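Local coordinates for oligopeptide-binding protein oppA (Lactococcus lactis, PDB 3DRF), which binds oligopeptides in a voluminous cavity that closes like a Venus fly-trap and serves as the receptor of an ABC transporter for peptide uptake, at residues Y306-V320 with F485-N497. Sequence-based numbering, arbitrary orientation.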
ATOM      1  N   TYR A 306      12.386  -3.190   7.382  1.00  6.02           N
ATOM      2  CA  TYR A 306      12.675  -1.806   7.760  1.00  6.46           C
ATOM      3  C   TYR A 306      13.573  -1.728   8.977  1.00  6.11           C
ATOM      4  O   TYR A 306      13.412  -2.498   9.904  1.00  6.83           O
ATOM      5  CB  TYR A 306      11.369  -1.097   8.186  1.00  6.88           C
ATOM      6  CG  TYR A 306      10.462  -0.688   7.026  1.00  6.21           C
ATOM      7  CD1 TYR A 306      10.546   0.602   6.441  1.00  5.96           C
ATOM      8  CD2 TYR A 306       9.539  -1.557   6.499  1.00  7.59           C
ATOM      9  CE1 TYR A 306       9.722   1.006   5.399  1.00  6.62           C
ATOM     10  CE2 TYR A 306       8.698  -1.152   5.456  1.00  9.18           C
ATOM     11  CZ  TYR A 306       8.803   0.112   4.927  1.00  7.71           C
ATOM     12  OH  TYR A 306       7.973   0.444   3.875  1.00  9.69           O
ATOM     13  N   TYR A 307      14.439  -0.721   8.977  1.00  5.88           N
ATOM     14  CA  TYR A 307      15.232  -0.334  10.167  1.00  5.77           C
ATOM     15  C   TYR A 307      14.729   1.027  10.685  1.00  5.46           C
ATOM     16  O   TYR A 307      14.533   1.937   9.915  1.00  6.28           O
ATOM     17  CB  TYR A 307      16.696  -0.245   9.779  1.00  6.28           C
ATOM     18  CG  TYR A 307      17.311  -1.564   9.298  1.00  6.23           C
ATOM     19  CD1 TYR A 307      17.170  -2.759  10.022  1.00  7.18           C
ATOM     20  CD2 TYR A 307      18.019  -1.594   8.100  1.00  5.72           C
ATOM     21  CE1 TYR A 307      17.755  -3.936   9.585  1.00  7.36           C
ATOM     22  CE2 TYR A 307      18.633  -2.765   7.646  1.00  6.56           C
ATOM     23  CZ  TYR A 307      18.479  -3.920   8.410  1.00  6.03           C
ATOM     24  OH  TYR A 307      19.084  -5.073   8.009  1.00  7.09           O
ATOM     25  N   ASN A 308      14.648   1.156  11.999  1.00  5.62           N
ATOM     26  CA  ASN A 308      14.154   2.387  12.607  1.00  6.12           C
ATOM     27  C   ASN A 308      15.342   3.323  12.828  1.00  5.72           C
ATOM     28  O   ASN A 308      16.183   3.090  13.663  1.00  6.41           O
ATOM     29  CB  ASN A 308      13.452   2.042  13.932  1.00  6.30           C
ATOM     30  CG  ASN A 308      12.686   3.221  14.506  1.00  5.83           C
ATOM     31  OD1 ASN A 308      12.494   4.209  13.889  1.00  6.71           O
ATOM     32  ND2 ASN A 308      12.238   3.062  15.729  1.00  7.34           N
ATOM     33  N   LEU A 309      15.365   4.413  12.059  1.00  5.92           N
ATOM     34  CA  LEU A 309      16.524   5.312  12.003  1.00  6.64           C
ATOM     35  C   LEU A 309      16.224   6.763  12.347  1.00  6.77           C
ATOM     36  O   LEU A 309      17.056   7.573  12.249  1.00  6.87           O
ATOM     37  CB  LEU A 309      17.116   5.266  10.579  1.00  7.07           C
ATOM     38  CG  LEU A 309      17.578   3.859  10.143  1.00  7.78           C
ATOM     39  CD1 LEU A 309      18.008   3.945   8.645  1.00  9.18           C
ATOM     40  CD2 LEU A 309      18.742   3.274  10.972  1.00  9.11           C
ATOM     41  N   GLY A 310      15.000   7.059  12.722  1.00  6.67           N
ATOM     42  CA  GLY A 310      14.656   8.438  13.030  1.00  6.75           C
ATOM     43  C   GLY A 310      13.245   8.616  13.563  1.00  6.71           C
ATOM     44  O   GLY A 310      12.687   7.757  14.145  1.00  8.26           O
ATOM     45  N   HIS A 311      12.727   9.824  13.358  1.00  6.68           N
ATOM     46  CA  HIS A 311      11.361  10.200  13.745  1.00  6.88           C
ATOM     47  C   HIS A 311      10.715  11.063  12.635  1.00  6.88           C
ATOM     48  O   HIS A 311      11.399  11.537  11.756  1.00  7.39           O
ATOM     49  CB  HIS A 311      11.374  10.901  15.133  1.00  8.11           C
ATOM     50  CG  HIS A 311      11.786  12.338  15.086  1.00  7.92           C
ATOM     51  ND1 HIS A 311      13.105  12.746  15.159  1.00 10.47           N
ATOM     52  CD2 HIS A 311      11.041  13.461  15.085  1.00 10.28           C
ATOM     53  CE1 HIS A 311      13.136  14.062  15.137  1.00 11.01           C
ATOM     54  NE2 HIS A 311      11.905  14.517  15.101  1.00 11.85           N
ATOM     55  N   TYR A 312       9.398  11.263  12.733  1.00  7.01           N
ATOM     56  CA  TYR A 312       8.640  12.142  11.816  1.00  7.38           C
ATOM     57  C   TYR A 312       8.228  13.412  12.554  1.00  7.71           C
ATOM     58  O   TYR A 312       7.616  13.352  13.597  1.00  8.21           O
ATOM     59  CB  TYR A 312       7.429  11.393  11.276  1.00  8.31           C
ATOM     60  CG  TYR A 312       6.752  12.179  10.175  1.00  7.63           C
ATOM     61  CD1 TYR A 312       7.263  12.178   8.884  1.00  6.41           C
ATOM     62  CD2 TYR A 312       5.663  12.952  10.435  1.00  7.47           C
ATOM     63  CE1 TYR A 312       6.653  12.904   7.868  1.00  6.84           C
ATOM     64  CE2 TYR A 312       5.024  13.693   9.414  1.00  6.46           C
ATOM     65  CZ  TYR A 312       5.549  13.684   8.142  1.00  5.95           C
ATOM     66  OH  TYR A 312       4.901  14.419   7.170  1.00  6.78           O
ATOM     67  N   ASP A 313       8.629  14.531  11.996  1.00  7.64           N
ATOM     68  CA  ASP A 313       8.320  15.880  12.475  1.00  8.43           C
ATOM     69  C   ASP A 313       7.054  16.322  11.745  1.00  8.96           C
ATOM     70  O   ASP A 313       7.075  16.639  10.615  1.00  8.89           O
ATOM     71  CB  ASP A 313       9.506  16.811  12.141  1.00  8.73           C
ATOM     72  CG  ASP A 313       9.260  18.289  12.448  1.00 10.16           C
ATOM     73  OD1 ASP A 313       8.175  18.710  12.706  1.00 11.74           O
ATOM     74  OD2 ASP A 313      10.239  18.978  12.328  1.00 13.47           O
ATOM     75  N   ALA A 314       5.943  16.271  12.478  1.00  9.69           N
ATOM     76  CA  ALA A 314       4.626  16.602  11.930  1.00 10.07           C
ATOM     77  C   ALA A 314       4.480  18.095  11.637  1.00  9.83           C
ATOM     78  O   ALA A 314       3.926  18.448  10.658  1.00 10.78           O
ATOM     79  CB  ALA A 314       3.531  16.178  12.925  1.00 11.88           C
ATOM     80  N   LYS A 315       5.070  18.918  12.459  1.00 10.08           N
ATOM     81  CA  LYS A 315       4.944  20.378  12.277  1.00  9.99           C
ATOM     82  C   LYS A 315       5.510  20.786  10.906  1.00  9.38           C
ATOM     83  O   LYS A 315       4.916  21.499  10.174  1.00 10.08           O
ATOM     84  CB  LYS A 315       5.581  21.119  13.465  1.00 10.63           C
ATOM     85  CG  LYS A 315       5.685  22.624  13.233  1.00 12.20           C
ATOM     86  CD  LYS A 315       4.322  23.284  13.374  1.00 14.29           C
ATOM     87  CE  LYS A 315       4.464  24.812  13.566  1.00 16.34           C
ATOM     88  NZ  LYS A 315       4.988  25.497  12.390  1.00 17.88           N
ATOM     89  N   ASN A 316       6.665  20.239  10.570  1.00  8.79           N
ATOM     90  CA  ASN A 316       7.341  20.560   9.321  1.00  8.79           C
ATOM     91  C   ASN A 316       7.184  19.514   8.238  1.00  7.88           C
ATOM     92  O   ASN A 316       7.769  19.642   7.213  1.00  8.62           O
ATOM     93  CB  ASN A 316       8.836  20.809   9.608  1.00  9.15           C
ATOM     94  CG  ASN A 316       9.044  22.019  10.538  1.00 11.43           C
ATOM     95  OD1 ASN A 316       8.621  23.089  10.231  1.00 13.78           O
ATOM     96  ND2 ASN A 316       9.550  21.766  11.700  1.00 13.02           N
ATOM     97  N   SER A 317       6.400  18.489   8.522  1.00  7.28           N
ATOM     98  CA  SER A 317       6.140  17.364   7.586  1.00  7.81           C
ATOM     99  C   SER A 317       7.407  16.832   6.955  1.00  7.84           C
ATOM    100  O   SER A 317       7.582  16.848   5.790  1.00  8.67           O
ATOM    101  CB  SER A 317       5.129  17.784   6.501  1.00  8.65           C
ATOM    102  OG  SER A 317       3.913  18.081   7.108  1.00  9.51           O
ATOM    103  N   ILE A 318       8.272  16.341   7.808  1.00  7.17           N
ATOM    104  CA  ILE A 318       9.606  15.851   7.401  1.00  7.50           C
ATOM    105  C   ILE A 318      10.132  14.712   8.303  1.00  6.62           C
ATOM    106  O   ILE A 318      10.083  14.773   9.508  1.00  7.36           O
ATOM    107  CB  ILE A 318      10.620  17.073   7.319  1.00  8.71           C
ATOM    108  CG1 ILE A 318      12.020  16.704   6.761  1.00 10.68           C
ATOM    109  CG2 ILE A 318      10.828  17.719   8.724  1.00  9.60           C
ATOM    110  CD1 ILE A 318      13.063  17.885   6.781  1.00 14.72           C
ATOM    111  N   ASN A 319      10.672  13.706   7.630  1.00  6.15           N
ATOM    112  CA  ASN A 319      11.440  12.649   8.301  1.00  6.13           C
ATOM    113  C   ASN A 319      12.804  13.190   8.709  1.00  6.61           C
ATOM    114  O   ASN A 319      13.440  13.893   7.996  1.00  7.06           O
ATOM    115  CB  ASN A 319      11.556  11.431   7.340  1.00  6.22           C
ATOM    116  CG  ASN A 319      10.264  10.660   7.276  1.00  6.14           C
ATOM    117  OD1 ASN A 319       9.909  10.035   8.196  1.00  7.74           O
ATOM    118  ND2 ASN A 319       9.588  10.741   6.174  1.00  6.99           N
ATOM    119  N   VAL A 320      13.135  12.867   9.936  1.00  6.57           N
ATOM    120  CA  VAL A 320      14.383  13.294  10.547  1.00  6.50           C
ATOM    121  C   VAL A 320      15.181  12.041  10.990  1.00  6.58           C
ATOM    122  O   VAL A 320      14.791  11.334  11.866  1.00  6.77           O
ATOM    123  CB  VAL A 320      14.132  14.197  11.770  1.00  7.18           C
ATOM    124  CG1 VAL A 320      15.473  14.744  12.299  1.00  9.02           C
ATOM    125  CG2 VAL A 320      13.234  15.431  11.405  1.00  8.38           C
ATOM    126  N   PHE A 485       8.641   6.626   0.255  1.00  5.14           N
ATOM    127  CA  PHE A 485       9.954   7.012   0.818  1.00  5.16           C
ATOM    128  C   PHE A 485      10.295   8.512   0.793  1.00  5.15           C
ATOM    129  O   PHE A 485      11.267   8.894   1.340  1.00  6.06           O
ATOM    130  CB  PHE A 485      11.055   6.248   0.105  1.00  5.43           C
ATOM    131  CG  PHE A 485      10.972   4.748   0.329  1.00  5.50           C
ATOM    132  CD1 PHE A 485      11.061   4.196   1.600  1.00  6.19           C
ATOM    133  CD2 PHE A 485      10.779   3.937  -0.747  1.00  6.03           C
ATOM    134  CE1 PHE A 485      10.945   2.839   1.784  1.00  6.46           C
ATOM    135  CE2 PHE A 485      10.659   2.519  -0.594  1.00  7.19           C
ATOM    136  CZ  PHE A 485      10.738   1.985   0.664  1.00  6.83           C
ATOM    137  N   SER A 486       9.475   9.343   0.181  1.00  5.41           N
ATOM    138  CA  SER A 486       9.823  10.785   0.131  1.00  5.22           C
ATOM    139  C   SER A 486       9.909  11.369   1.557  1.00  5.60           C
ATOM    140  O   SER A 486       9.250  10.956   2.471  1.00  5.98           O
ATOM    141  CB  SER A 486       8.863  11.595  -0.782  1.00  5.81           C
ATOM    142  OG  SER A 486       7.530  11.675  -0.249  1.00  5.98           O
ATOM    143  N   ALA A 487      10.751  12.383   1.660  1.00  5.41           N
ATOM    144  CA  ALA A 487      11.086  12.989   2.928  1.00  6.08           C
ATOM    145  C   ALA A 487       9.845  13.455   3.720  1.00  6.30           C
ATOM    146  O   ALA A 487       9.860  13.385   4.896  1.00  6.77           O
ATOM    147  CB  ALA A 487      12.048  14.156   2.702  1.00  7.31           C
ATOM    148  N   ALA A 488       8.827  13.938   3.007  1.00  5.74           N
ATOM    149  CA  ALA A 488       7.609  14.434   3.684  1.00  6.10           C
ATOM    150  C   ALA A 488       6.568  13.365   4.052  1.00  5.82           C
ATOM    151  O   ALA A 488       5.622  13.681   4.686  1.00  6.58           O
ATOM    152  CB  ALA A 488       6.926  15.475   2.794  1.00  7.18           C
ATOM    153  N   ALA A 489       6.784  12.116   3.660  1.00  5.72           N
ATOM    154  CA  ALA A 489       5.776  11.072   3.830  1.00  5.38           C
ATOM    155  C   ALA A 489       5.899  10.297   5.152  1.00  5.82           C
ATOM    156  O   ALA A 489       6.878   9.656   5.343  1.00  6.35           O
ATOM    157  CB  ALA A 489       5.940  10.030   2.668  1.00  6.65           C
ATOM    158  N   PRO A 490       4.845  10.237   5.957  1.00  5.94           N
ATOM    159  CA  PRO A 490       4.824   9.349   7.140  1.00  6.08           C
ATOM    160  C   PRO A 490       4.906   7.851   6.763  1.00  5.85           C
ATOM    161  O   PRO A 490       5.245   7.053   7.545  1.00  6.13           O
ATOM    162  CB  PRO A 490       3.435   9.623   7.748  1.00  7.48           C
ATOM    163  CG  PRO A 490       3.101  11.012   7.363  1.00  6.85           C
ATOM    164  CD  PRO A 490       3.657  11.127   5.913  1.00  5.88           C
ATOM    165  N   TYR A 491       4.653   7.519   5.493  1.00  5.33           N
ATOM    166  CA  TYR A 491       4.798   6.118   5.058  1.00  5.79           C
ATOM    167  C   TYR A 491       6.279   5.619   4.996  1.00  5.44           C
ATOM    168  O   TYR A 491       6.491   4.477   4.903  1.00  5.92           O
ATOM    169  CB  TYR A 491       4.153   5.919   3.692  1.00  5.63           C
ATOM    170  CG  TYR A 491       2.634   5.673   3.703  1.00  5.34           C
ATOM    171  CD1 TYR A 491       1.844   5.949   4.803  1.00  6.09           C
ATOM    172  CD2 TYR A 491       2.013   5.201   2.567  1.00  6.11           C
ATOM    173  CE1 TYR A 491       0.473   5.722   4.769  1.00  6.84           C
ATOM    174  CE2 TYR A 491       0.644   4.983   2.537  1.00  6.46           C
ATOM    175  CZ  TYR A 491      -0.117   5.250   3.627  1.00  5.18           C
ATOM    176  OH  TYR A 491      -1.505   4.999   3.559  1.00  6.29           O
ATOM    177  N   ASN A 492       7.233   6.544   5.130  1.00  5.58           N
ATOM    178  CA  ASN A 492       8.638   6.204   5.348  1.00  6.05           C
ATOM    179  C   ASN A 492       8.781   5.821   6.832  1.00  6.12           C
ATOM    180  O   ASN A 492       9.106   6.610   7.655  1.00  6.32           O
ATOM    181  CB  ASN A 492       9.553   7.391   4.950  1.00  6.54           C
ATOM    182  CG  ASN A 492      11.060   7.006   4.978  1.00  6.32           C
ATOM    183  OD1 ASN A 492      11.494   6.321   5.803  1.00  6.81           O
ATOM    184  ND2 ASN A 492      11.802   7.468   4.018  1.00  7.74           N
ATOM    185  N   PHE A 493       8.495   4.553   7.122  1.00  6.30           N
ATOM    186  CA  PHE A 493       8.285   4.082   8.527  1.00  7.22           C
ATOM    187  C   PHE A 493       9.518   4.099   9.396  1.00  6.66           C
ATOM    188  O   PHE A 493       9.415   4.249  10.555  1.00  6.65           O
ATOM    189  CB  PHE A 493       7.710   2.622   8.535  1.00  7.68           C
ATOM    190  CG  PHE A 493       6.290   2.484   7.988  1.00  8.89           C
ATOM    191  CD1 PHE A 493       5.388   3.548   8.045  1.00  9.28           C
ATOM    192  CD2 PHE A 493       5.887   1.301   7.442  1.00 12.26           C
ATOM    193  CE1 PHE A 493       4.093   3.439   7.548  1.00 11.63           C
ATOM    194  CE2 PHE A 493       4.586   1.204   6.953  1.00 13.20           C
ATOM    195  CZ  PHE A 493       3.709   2.246   7.049  1.00 13.31           C
ATOM    196  N   GLY A 494      10.667   3.916   8.771  1.00  6.83           N
ATOM    197  CA  GLY A 494      11.944   4.020   9.478  1.00  6.74           C
ATOM    198  C   GLY A 494      12.563   5.420   9.527  1.00  6.31           C
ATOM    199  O   GLY A 494      13.553   5.595  10.190  1.00  6.63           O
ATOM    200  N   HIS A 495      11.989   6.370   8.798  1.00  5.86           N
ATOM    201  CA  HIS A 495      12.303   7.831   8.857  1.00  5.97           C
ATOM    202  C   HIS A 495      13.752   8.157   8.423  1.00  5.90           C
ATOM    203  O   HIS A 495      14.382   8.996   8.995  1.00  7.03           O
ATOM    204  CB  HIS A 495      12.026   8.410  10.276  1.00  6.62           C
ATOM    205  CG  HIS A 495      10.767   7.895  10.888  1.00  7.04           C
ATOM    206  ND1 HIS A 495       9.534   8.183  10.364  1.00  7.21           N
ATOM    207  CD2 HIS A 495      10.557   7.088  11.935  1.00  8.18           C
ATOM    208  CE1 HIS A 495       8.609   7.547  11.051  1.00  8.18           C
ATOM    209  NE2 HIS A 495       9.210   6.915  12.035  1.00  8.50           N
ATOM    210  N   PHE A 496      14.190   7.518   7.351  1.00  5.69           N
ATOM    211  CA  PHE A 496      15.433   7.961   6.719  1.00  5.78           C
ATOM    212  C   PHE A 496      15.145   9.237   5.909  1.00  5.74           C
ATOM    213  O   PHE A 496      14.049   9.500   5.492  1.00  6.34           O
ATOM    214  CB  PHE A 496      16.135   6.848   5.903  1.00  6.09           C
ATOM    215  CG  PHE A 496      15.455   6.475   4.578  1.00  5.52           C
ATOM    216  CD1 PHE A 496      15.541   7.304   3.446  1.00  6.46           C
ATOM    217  CD2 PHE A 496      14.736   5.285   4.497  1.00  6.00           C
ATOM    218  CE1 PHE A 496      14.940   6.919   2.236  1.00  7.07           C
ATOM    219  CE2 PHE A 496      14.159   4.910   3.274  1.00  7.09           C
ATOM    220  CZ  PHE A 496      14.261   5.731   2.160  1.00  6.93           C
ATOM    221  N   ASN A 497      16.186  10.007   5.764  1.00  5.70           N
ATOM    222  CA  ASN A 497      16.158  11.258   5.004  1.00  5.75           C
ATOM    223  C   ASN A 497      17.567  11.480   4.467  1.00  5.94           C
ATOM    224  O   ASN A 497      18.438  11.894   5.173  1.00  6.27           O
ATOM    225  CB  ASN A 497      15.722  12.459   5.892  1.00  5.63           C
ATOM    226  CG  ASN A 497      15.565  13.727   5.065  1.00  5.73           C
ATOM    227  OD1 ASN A 497      16.308  13.966   4.187  1.00  6.43           O
ATOM    228  ND2 ASN A 497      14.567  14.496   5.373  1.00  6.59           N
TER
HETATM  229  O   HOH W   1       8.027   3.026   3.293  1.00  8.39           O
HETATM  230  O   HOH W   2       9.873   5.261  14.342  1.00 10.39           O
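Asn319 and His495 meet at the middle of this contact, where the beta hairpin 311-320 of a periplasmic-binding-protein fold packs on the loop 485-497, folded by three type I turns. With CG beside its own backbone N (chi1 -76°), Asn319 reaches into the loop and uses both ends of its amide. Asn319 OD1 accepts from His495 ND1 at 2.9 Å, in the plane of the imidazole and nearly along the C=O axis, the amide and ring being almost coplanar. Asn319 ND2 gives one hydrogen to Ala489 O at 3.0 Å and another, less straight (134°), to Ala487 O. That carbonyl also accepts from Asn319 N, so Asn319 holds it through backbone and side chain. Asparagine suits the place because it donates and accepts within one short, flat group; a leucine here would probably leave His495 ND1 without its acceptor and take from Ala487 O and Ala489 O the hydrogens of the amide. The imidazole is sandwiched, His311 C against one face and Phe493 O against the opposite one; histidine fits, being thin and offering an in-plane N-H. Tyr312 lies across Pro490, whose CG sits over the phenol face, 4.0 Å from the Tyr312 ring centroid, in a CH-pi contact, while the hydroxyl donates to Ala488 O from above the carbonyl plane; tyrosine supplies both face and reach. Before the hairpin, at the end of strand 292-307, Tyr306 and Phe493 pack obliquely; Phe493 also touches an apolar side chain of the bound peptide, tying this packing to the binding cavity. Besides its bond to Trp473, Tyr306 OH lies 2.6 Å from a water oxygen, and that water donates to Tyr491 O.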